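Local structure of pentacotripeptide-repeat region of PRORP domain-containing protein (Brachypodium distachyon, 4ME2) at residues H51-Q54 / A55-L59; A87-A90 / E91-Q95; L100-A103 / A104-A108. The protein probably binds RNA in a sequence-specific manner, as a pentatricopeptide repeat protein of the chloroplast linked to group II introns. All coordinates share one frame; numbering follows the deposited sequence.

In the fold
All three contacts are local, each lying within a single helix of the repeat array. Contact 1 belongs to helix 47-59, contact 2 to helix 82-94 and contact 3 to helix 98-109, and each helix packs against the other two. Contacts 1 and 2 have a buried flank of Val-53, Leu-56, Met-89 and Leu-92 and an exposed flank carrying polar groups: a lysine beside a glutamine in the first, a glutamate-arginine salt bridge in the second. Contact 3, nearer the centre of the chain, is mostly buried and largely apolar, its alanines admitting close neighbours, with His-106 as its polar side chain.

Contact 1: residues H51-Q54 / A55-L59; sequences HAVQ and ALKRL
Val-53 and Lys-57, one helical turn apart, meet through both backbone and side chain. The amide N of Lys-57 donates to Val-53 O at 3.1 Å in a nearly straight bond of 166°, and the same carbonyl oxygen is then skirted by the aliphatic part of the lysine. Lys-57 CB begins close to this oxygen and also lies 3.7 Å from Gln-54 O. The next atom, CG, sits anti to its own carbonyl carbon (chi1 -71°), a choice that turns the chain back toward the preceding turn and leaves Lys-57 CG 3.4 Å from Val-53 O; on another side CG touches Leu-100. Lys-57 CD follows, 3.8 Å from Val-53 CG1, and here the two side chains run side by side in the same direction.

Helix 47-59 belongs to a helix-turn-helix array of the pentatricopeptide repeat kind, and its apolar side chains meet two helices that follow it in the chain. Val-53 packs on Ala-88 and Leu-92 of helix 82-94, Ala-52 and Ala-55 abut helix 66-77, and Leu-56 lies between both, touching Leu-92 on one and Ala-72 on the other.

Beyond CD the Lys-57 chain bends at chi3 (63°), and its CE passes alongside the terminal amide of Gln-54. The ammonium then lies beside that amide, with Lys-57 NZ 3.9 Å from Gln-54 CD; the glutamine chain, itself bent at chi2, runs the same way as the lysine. The amide of Gln-95, at the end of helix 82-94, is near the ammonium too. One residue on, Arg-58 N donates to Gln-54 O at 2.9 Å, while Arg-58 CB rests 3.4 Å from Gln-54 O.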
ATOM      1  N   HIS A  51      23.158  11.215   3.933  1.00 25.78           N
ATOM      2  CA  HIS A  51      23.064  11.914   5.211  1.00 26.17           C
ATOM      3  C   HIS A  51      21.714  11.720   5.848  1.00 25.10           C
ATOM      4  O   HIS A  51      21.624  11.483   7.052  1.00 24.96           O
ATOM      5  CB  HIS A  51      23.385  13.401   5.060  1.00 29.06           C
ATOM      6  CG  HIS A  51      24.864  13.704   4.985  1.00 31.71           C
ATOM      7  ND1 HIS A  51      25.348  14.815   4.394  1.00 33.42           N
ATOM      8  CD2 HIS A  51      25.970  12.991   5.449  1.00 33.27           C
ATOM      9  CE1 HIS A  51      26.693  14.817   4.478  1.00 33.34           C
ATOM     10  NE2 HIS A  51      27.072  13.700   5.123  1.00 34.07           N
ATOM     11  N   ALA A  52      20.656  11.800   5.038  1.00 23.78           N
ATOM     12  CA  ALA A  52      19.291  11.657   5.539  1.00 23.25           C
ATOM     13  C   ALA A  52      19.007  10.246   6.051  1.00 22.70           C
ATOM     14  O   ALA A  52      18.338  10.076   7.075  1.00 23.08           O
ATOM     15  CB  ALA A  52      18.285  12.058   4.471  1.00 22.84           C
ATOM     16  N   VAL A  53      19.516   9.241   5.346  1.00 23.27           N
ATOM     17  CA  VAL A  53      19.370   7.853   5.787  1.00 22.96           C
ATOM     18  C   VAL A  53      20.078   7.669   7.124  1.00 23.76           C
ATOM     19  O   VAL A  53      19.535   7.065   8.053  1.00 22.94           O
ATOM     20  CB  VAL A  53      19.933   6.855   4.750  1.00 23.03           C
ATOM     21  CG1 VAL A  53      20.040   5.449   5.337  1.00 22.81           C
ATOM     22  CG2 VAL A  53      19.063   6.840   3.501  1.00 22.48           C
ATOM     23  N   GLN A  54      21.288   8.204   7.238  1.00 24.24           N
ATOM     24  CA  GLN A  54      22.019   8.037   8.489  1.00 25.25           C
ATOM     25  C   GLN A  54      21.338   8.741   9.659  1.00 24.64           C
ATOM     26  O   GLN A  54      21.267   8.191  10.760  1.00 24.18           O
ATOM     27  CB  GLN A  54      23.493   8.418   8.331  1.00 27.13           C
ATOM     28  CG  GLN A  54      24.265   7.391   7.508  1.00 28.98           C
ATOM     29  CD  GLN A  54      24.101   5.967   8.030  1.00 31.17           C
ATOM     30  OE1 GLN A  54      24.556   5.639   9.125  1.00 33.98           O
ATOM     31  NE2 GLN A  54      23.444   5.116   7.246  1.00 31.10           N
ATOM     32  N   ALA A  55      20.815   9.939   9.411  1.00 23.77           N
ATOM     33  CA  ALA A  55      20.085  10.689  10.430  1.00 24.27           C
ATOM     34  C   ALA A  55      18.837   9.945  10.899  1.00 23.58           C
ATOM     35  O   ALA A  55      18.569   9.878  12.097  1.00 24.32           O
ATOM     36  CB  ALA A  55      19.724  12.079   9.923  1.00 24.50           C
ATOM     37  N   LEU A  56      18.071   9.388   9.963  1.00 22.41           N
ATOM     38  CA  LEU A  56      16.852   8.675  10.332  1.00 21.77           C
ATOM     39  C   LEU A  56      17.175   7.459  11.202  1.00 21.76           C
ATOM     40  O   LEU A  56      16.478   7.188  12.177  1.00 21.95           O
ATOM     41  CB  LEU A  56      16.047   8.267   9.094  1.00 21.37           C
ATOM     42  CG  LEU A  56      14.720   7.551   9.365  1.00 21.11           C
ATOM     43  CD1 LEU A  56      13.880   8.308  10.378  1.00 21.27           C
ATOM     44  CD2 LEU A  56      13.938   7.335   8.077  1.00 20.90           C
ATOM     45  N   LYS A  57      18.231   6.737  10.842  1.00 22.07           N
ATOM     46  CA  LYS A  57      18.693   5.603  11.643  1.00 22.57           C
ATOM     47  C   LYS A  57      19.147   6.063  13.038  1.00 23.23           C
ATOM     48  O   LYS A  57      18.748   5.488  14.052  1.00 23.07           O
ATOM     49  CB  LYS A  57      19.788   4.830  10.891  1.00 22.78           C
ATOM     50  CG  LYS A  57      19.258   4.044   9.694  1.00 23.41           C
ATOM     51  CD  LYS A  57      20.334   3.680   8.673  1.00 24.89           C
ATOM     52  CE  LYS A  57      21.401   2.765   9.248  1.00 26.25           C
ATOM     53  NZ  LYS A  57      22.438   2.425   8.234  1.00 27.37           N
ATOM     54  N   ARG A  58      19.946   7.126  13.085  1.00 24.04           N
ATOM     55  CA  ARG A  58      20.430   7.690  14.343  1.00 25.17           C
ATOM     56  C   ARG A  58      19.281   8.118  15.259  1.00 24.74           C
ATOM     57  O   ARG A  58      19.287   7.823  16.455  1.00 24.91           O
ATOM     58  CB  ARG A  58      21.352   8.876  14.049  1.00 27.12           C
ATOM     59  CG  ARG A  58      21.977   9.531  15.268  1.00 29.65           C
ATOM     60  CD  ARG A  58      22.787  10.762  14.873  1.00 31.73           C
ATOM     61  NE  ARG A  58      21.942  11.893  14.476  1.00 34.29           N
ATOM     62  CZ  ARG A  58      21.965  12.487  13.283  1.00 34.99           C
ATOM     63  NH1 ARG A  58      22.804  12.085  12.335  1.00 36.16           N
ATOM     64  NH2 ARG A  58      21.150  13.505  13.040  1.00 35.62           N
ATOM     65  N   LEU A  59      18.294   8.803  14.686  1.00 23.69           N
ATOM     66  CA  LEU A  59      17.150   9.312  15.445  1.00 23.66           C
ATOM     67  C   LEU A  59      16.262   8.215  16.022  1.00 22.95           C
ATOM     68  O   LEU A  59      15.511   8.450  16.970  1.00 24.95           O
ATOM     69  CB  LEU A  59      16.302  10.254  14.580  1.00 23.18           C
ATOM     70  CG  LEU A  59      16.936  11.602  14.223  1.00 23.81           C
ATOM     71  CD1 LEU A  59      16.129  12.311  13.143  1.00 23.78           C
ATOM     72  CD2 LEU A  59      17.080  12.471  15.461  1.00 24.33           C
TER

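Contact 2: residues A87-A90 / E91-Q95; sequences AAMA and ELQRQ
Met-89 and Gln-93 lie side by side along one flank of helix 82-94, both pointing the same way. The first torsion of the methionine sets its CG anti to the backbone N, placing Met-89 CG 3.9 Å from Gln-93 OE1, and a bend at chi3 brings CE near the same oxygen. That oxygen also settles over the backbone, with Gln-93 OE1 3.4 Å from Ala-90 CA. On the exposed flank Glu-91, whose backbone N bonds to Ala-87 O, bends at chi2 (64°), and Arg-94 bends at chi3 (63°) to meet it. The arginine grips the carboxylate side-on: Arg-94 NE donates to Glu-91 OE1 at 2.9 Å, almost perfectly straight at 176°, and Arg-94 NH2 forms a salt bridge with Glu-91 OE2 at 2.8 Å. Both oxygens are met on their syn sides and lie in or near the guanidinium plane, yet the nitrogens stand tilted out of the carboxylate plane. With an alanine here, the Arg-94 guanidinium would probably lose its counter-charge and be freer to turn. Inward, Ala-88 and Leu-92 pack on helix 47-59, while Met-89 and Gln-93 reach helices 98-109 and 118-126.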
ATOM      1  N   ALA A  87      15.350   8.132  -3.228  1.00 20.72           N
ATOM      2  CA  ALA A  87      16.609   7.380  -3.132  1.00 21.00           C
ATOM      3  C   ALA A  87      16.855   6.943  -1.692  1.00 20.59           C
ATOM      4  O   ALA A  87      17.294   5.816  -1.455  1.00 21.47           O
ATOM      5  CB  ALA A  87      17.786   8.192  -3.657  1.00 22.37           C
ATOM      6  N   ALA A  88      16.566   7.833  -0.743  1.00 20.05           N
ATOM      7  CA  ALA A  88      16.692   7.515   0.685  1.00 19.70           C
ATOM      8  C   ALA A  88      15.732   6.393   1.070  1.00 20.10           C
ATOM      9  O   ALA A  88      16.107   5.451   1.774  1.00 19.78           O
ATOM     10  CB  ALA A  88      16.442   8.747   1.541  1.00 19.41           C
ATOM     11  N   MET A  89      14.487   6.496   0.605  1.00 19.66           N
ATOM     12  CA  MET A  89      13.503   5.441   0.829  1.00 19.99           C
ATOM     13  C   MET A  89      13.999   4.095   0.309  1.00 21.01           C
ATOM     14  O   MET A  89      13.945   3.089   1.018  1.00 21.38           O
ATOM     15  CB  MET A  89      12.174   5.799   0.158  1.00 20.04           C
ATOM     16  CG  MET A  89      11.070   4.791   0.405  1.00 20.39           C
ATOM     17  SD  MET A  89       9.589   5.209  -0.526  1.00 21.57           S
ATOM     18  CE  MET A  89      10.168   4.938  -2.196  1.00 22.70           C
ATOM     19  N   ALA A  90      14.491   4.087  -0.925  1.00 20.92           N
ATOM     20  CA  ALA A  90      14.914   2.847  -1.569  1.00 22.01           C
ATOM     21  C   ALA A  90      16.127   2.248  -0.871  1.00 22.14           C
ATOM     22  O   ALA A  90      16.248   1.031  -0.779  1.00 23.34           O
ATOM     23  CB  ALA A  90      15.204   3.079  -3.046  1.00 23.25           C
ATOM     24  N   GLU A  91      17.022   3.097  -0.386  1.00 22.23           N
ATOM     25  CA  GLU A  91      18.189   2.604   0.339  1.00 22.61           C
ATOM     26  C   GLU A  91      17.807   2.006   1.692  1.00 21.76           C
ATOM     27  O   GLU A  91      18.376   0.998   2.117  1.00 22.21           O
ATOM     28  CB  GLU A  91      19.230   3.700   0.511  1.00 23.02           C
ATOM     29  CG  GLU A  91      20.461   3.279   1.312  1.00 24.49           C
ATOM     30  CD  GLU A  91      21.289   2.179   0.650  1.00 25.69           C
ATOM     31  OE1 GLU A  91      21.008   1.791  -0.506  1.00 26.81           O
ATOM     32  OE2 GLU A  91      22.245   1.698   1.293  1.00 27.00           O
ATOM     33  N   LEU A  92      16.846   2.620   2.371  1.00 20.98           N
ATOM     34  CA  LEU A  92      16.339   2.038   3.611  1.00 20.83           C
ATOM     35  C   LEU A  92      15.688   0.673   3.349  1.00 21.90           C
ATOM     36  O   LEU A  92      15.867  -0.261   4.133  1.00 22.48           O
ATOM     37  CB  LEU A  92      15.371   2.994   4.311  1.00 19.91           C
ATOM     38  CG  LEU A  92      15.988   4.255   4.919  1.00 19.44           C
ATOM     39  CD1 LEU A  92      14.913   5.318   5.066  1.00 19.07           C
ATOM     40  CD2 LEU A  92      16.680   3.989   6.254  1.00 19.67           C
ATOM     41  N   GLN A  93      14.946   0.566   2.246  1.00 21.95           N
ATOM     42  CA  GLN A  93      14.370  -0.707   1.802  1.00 23.70           C
ATOM     43  C   GLN A  93      15.467  -1.750   1.593  1.00 24.32           C
ATOM     44  O   GLN A  93      15.354  -2.879   2.075  1.00 25.19           O
ATOM     45  CB  GLN A  93      13.593  -0.537   0.489  1.00 24.03           C
ATOM     46  CG  GLN A  93      12.251   0.175   0.586  1.00 24.74           C
ATOM     47  CD  GLN A  93      11.607   0.377  -0.781  1.00 25.21           C
ATOM     48  OE1 GLN A  93      11.787   1.419  -1.413  1.00 26.08           O
ATOM     49  NE2 GLN A  93      10.871  -0.631  -1.251  1.00 24.65           N
ATOM     50  N   ARG A  94      16.529  -1.360   0.886  1.00 25.25           N
ATOM     51  CA  ARG A  94      17.621  -2.277   0.534  1.00 26.43           C
ATOM     52  C   ARG A  94      18.347  -2.796   1.771  1.00 26.42           C
ATOM     53  O   ARG A  94      18.709  -3.976   1.841  1.00 27.55           O
ATOM     54  CB  ARG A  94      18.620  -1.603  -0.415  1.00 27.79           C
ATOM     55  CG  ARG A  94      19.617  -2.563  -1.053  1.00 29.90           C
ATOM     56  CD  ARG A  94      20.787  -1.823  -1.685  1.00 30.97           C
ATOM     57  NE  ARG A  94      21.569  -1.095  -0.690  1.00 32.10           N
ATOM     58  CZ  ARG A  94      22.477  -1.649   0.109  1.00 32.92           C
ATOM     59  NH1 ARG A  94      22.731  -2.951   0.035  1.00 34.41           N
ATOM     60  NH2 ARG A  94      23.131  -0.901   0.987  1.00 32.42           N
ATOM     61  N   GLN A  95      18.547  -1.912   2.744  1.00 25.21           N
ATOM     62  CA  GLN A  95      19.196  -2.270   4.006  1.00 24.86           C
ATOM     63  C   GLN A  95      18.300  -3.125   4.904  1.00 25.16           C
ATOM     64  O   GLN A  95      18.762  -3.669   5.907  1.00 26.05           O
ATOM     65  CB  GLN A  95      19.661  -1.013   4.746  1.00 24.46           C
ATOM     66  CG  GLN A  95      20.772  -0.259   4.028  1.00 24.40           C
ATOM     67  CD  GLN A  95      21.256   0.966   4.776  1.00 24.92           C
ATOM     68  OE1 GLN A  95      21.903   1.837   4.195  1.00 26.59           O
ATOM     69  NE2 GLN A  95      20.958   1.042   6.065  1.00 24.35           N
TER

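Contact 3: residues L100-A103 / A104-A108; sequences LALA and ALHVA
Leu-105 N donates to Ala-101 O at 2.9 Å, with an N-H...O angle of 158°, in one of the regular bonds that tie successive turns of helix 98-109. The neighbouring carbonyl, Leu-102 O, accepts from the backbone N of His-106 and has carbon close by as well. Leu-105 CB lies 3.3 Å from Leu-102 O, and the imidazole slants beside it, with His-106 CD2 at 3.5 Å from Leu-102 O.

Leu-102 supplies the side-chain part of the contact through a single methyl. Its CD2 touches two partners of the next turn: Leu-102 CD2 stands 3.8 Å from His-106 NE2 and 4.0 Å from Leu-105 CD2. Leucine and histidine run alongside each other, whereas the two leucines cross obliquely. The chi1 and chi2 of Leu-102 are both at -144°, well off the staggered values, which may mean some torsional strain.

In a pentatricopeptide repeat protein each repeat is a hairpin of two antiparallel helices, and the hairpins stack into a solenoid. Helix 98-109 offers its neighbours several alanines: Ala-101 and Ala-104 meet helix 82-94, and Ala-103 rests on Ala-73 of helix 66-77. Leu-105 reaches Leu-120, Tyr-121 and Phe-124 of helix 118-126.

Within the helix the alanines also stay close to the backbone, Ala-104 CB lying 3.4 Å from Ala-101 O. The ring of His-106 has its polar anchor farther along, where ND1 is hydrogen-bonded to NH1 of Arg-109; this probably helps to fix its rotation beside the leucine methyl. Val-107 bonds through its N to Ala-103 O and sets one branch near that oxygen, with Val-107 CG2 at 3.4 Å from Ala-103 O.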
ATOM      1  N   LEU A 100      11.453   2.071   8.801  1.00 17.54           N
ATOM      2  CA  LEU A 100      12.007   3.376   8.436  1.00 17.63           C
ATOM      3  C   LEU A 100      11.692   3.707   6.987  1.00 17.57           C
ATOM      4  O   LEU A 100      11.419   4.860   6.666  1.00 17.73           O
ATOM      5  CB  LEU A 100      13.521   3.428   8.641  1.00 17.88           C
ATOM      6  CG  LEU A 100      14.019   3.224  10.074  1.00 18.03           C
ATOM      7  CD1 LEU A 100      15.515   3.501  10.146  1.00 18.66           C
ATOM      8  CD2 LEU A 100      13.270   4.133  11.028  1.00 18.86           C
ATOM      9  N   ALA A 101      11.745   2.694   6.122  1.00 17.55           N
ATOM     10  CA  ALA A 101      11.422   2.901   4.705  1.00 17.50           C
ATOM     11  C   ALA A 101       9.952   3.276   4.547  1.00 17.77           C
ATOM     12  O   ALA A 101       9.607   4.104   3.690  1.00 17.75           O
ATOM     13  CB  ALA A 101      11.762   1.665   3.876  1.00 18.19           C
ATOM     14  N   LEU A 102       9.094   2.669   5.365  1.00 17.99           N
ATOM     15  CA  LEU A 102       7.658   2.973   5.354  1.00 18.15           C
ATOM     16  C   LEU A 102       7.436   4.406   5.820  1.00 18.15           C
ATOM     17  O   LEU A 102       6.627   5.134   5.246  1.00 18.03           O
ATOM     18  CB  LEU A 102       6.888   2.021   6.278  1.00 19.32           C
ATOM     19  CG  LEU A 102       5.477   1.505   5.945  1.00 21.08           C
ATOM     20  CD1 LEU A 102       4.624   1.387   7.203  1.00 20.80           C
ATOM     21  CD2 LEU A 102       4.737   2.277   4.859  1.00 20.59           C
ATOM     22  N   ALA A 103       8.152   4.810   6.867  1.00 17.86           N
ATOM     23  CA  ALA A 103       8.073   6.185   7.332  1.00 17.59           C
ATOM     24  C   ALA A 103       8.518   7.141   6.219  1.00 17.33           C
ATOM     25  O   ALA A 103       7.922   8.208   6.048  1.00 16.85           O
ATOM     26  CB  ALA A 103       8.893   6.381   8.602  1.00 17.72           C
ATOM     27  N   ALA A 104       9.541   6.754   5.454  1.00 16.60           N
ATOM     28  CA  ALA A 104       9.984   7.574   4.318  1.00 16.98           C
ATOM     29  C   ALA A 104       8.884   7.675   3.263  1.00 17.14           C
ATOM     30  O   ALA A 104       8.628   8.763   2.728  1.00 17.06           O
ATOM     31  CB  ALA A 104      11.271   7.037   3.709  1.00 16.98           C
ATOM     32  N   LEU A 105       8.239   6.545   2.975  1.00 16.95           N
ATOM     33  CA  LEU A 105       7.105   6.514   2.047  1.00 17.47           C
ATOM     34  C   LEU A 105       6.035   7.522   2.460  1.00 17.53           C
ATOM     35  O   LEU A 105       5.536   8.273   1.621  1.00 18.03           O
ATOM     36  CB  LEU A 105       6.503   5.102   1.934  1.00 17.67           C
ATOM     37  CG  LEU A 105       5.260   4.936   1.038  1.00 17.93           C
ATOM     38  CD1 LEU A 105       5.549   5.375  -0.386  1.00 18.29           C
ATOM     39  CD2 LEU A 105       4.754   3.502   1.069  1.00 18.19           C
ATOM     40  N   HIS A 106       5.676   7.541   3.741  1.00 17.44           N
ATOM     41  CA  HIS A 106       4.643   8.464   4.215  1.00 18.09           C
ATOM     42  C   HIS A 106       5.021   9.920   4.080  1.00 17.90           C
ATOM     43  O   HIS A 106       4.152  10.768   3.833  1.00 18.57           O
ATOM     44  CB  HIS A 106       4.209   8.124   5.630  1.00 18.38           C
ATOM     45  CG  HIS A 106       3.323   6.907   5.711  1.00 18.55           C
ATOM     46  ND1 HIS A 106       2.173   6.792   5.009  1.00 18.91           N
ATOM     47  CD2 HIS A 106       3.445   5.744   6.461  1.00 18.58           C
ATOM     48  CE1 HIS A 106       1.596   5.612   5.296  1.00 19.66           C
ATOM     49  NE2 HIS A 106       2.377   4.974   6.189  1.00 18.52           N
ATOM     50  N   VAL A 107       6.310  10.229   4.223  1.00 17.62           N
ATOM     51  CA  VAL A 107       6.791  11.576   3.924  1.00 17.66           C
ATOM     52  C   VAL A 107       6.556  11.856   2.437  1.00 17.75           C
ATOM     53  O   VAL A 107       6.021  12.907   2.085  1.00 18.13           O
ATOM     54  CB  VAL A 107       8.278  11.777   4.286  1.00 17.28           C
ATOM     55  CG1 VAL A 107       8.745  13.167   3.876  1.00 17.47           C
ATOM     56  CG2 VAL A 107       8.508  11.585   5.785  1.00 17.53           C
ATOM     57  N   ALA A 108       6.925  10.917   1.566  1.00 17.64           N
ATOM     58  CA  ALA A 108       6.737  11.115   0.120  1.00 17.59           C
ATOM     59  C   ALA A 108       5.265  11.345  -0.233  1.00 18.29           C
ATOM     60  O   ALA A 108       4.941  12.176  -1.090  1.00 18.87           O
ATOM     61  CB  ALA A 108       7.295   9.936  -0.662  1.00 17.03           C
TER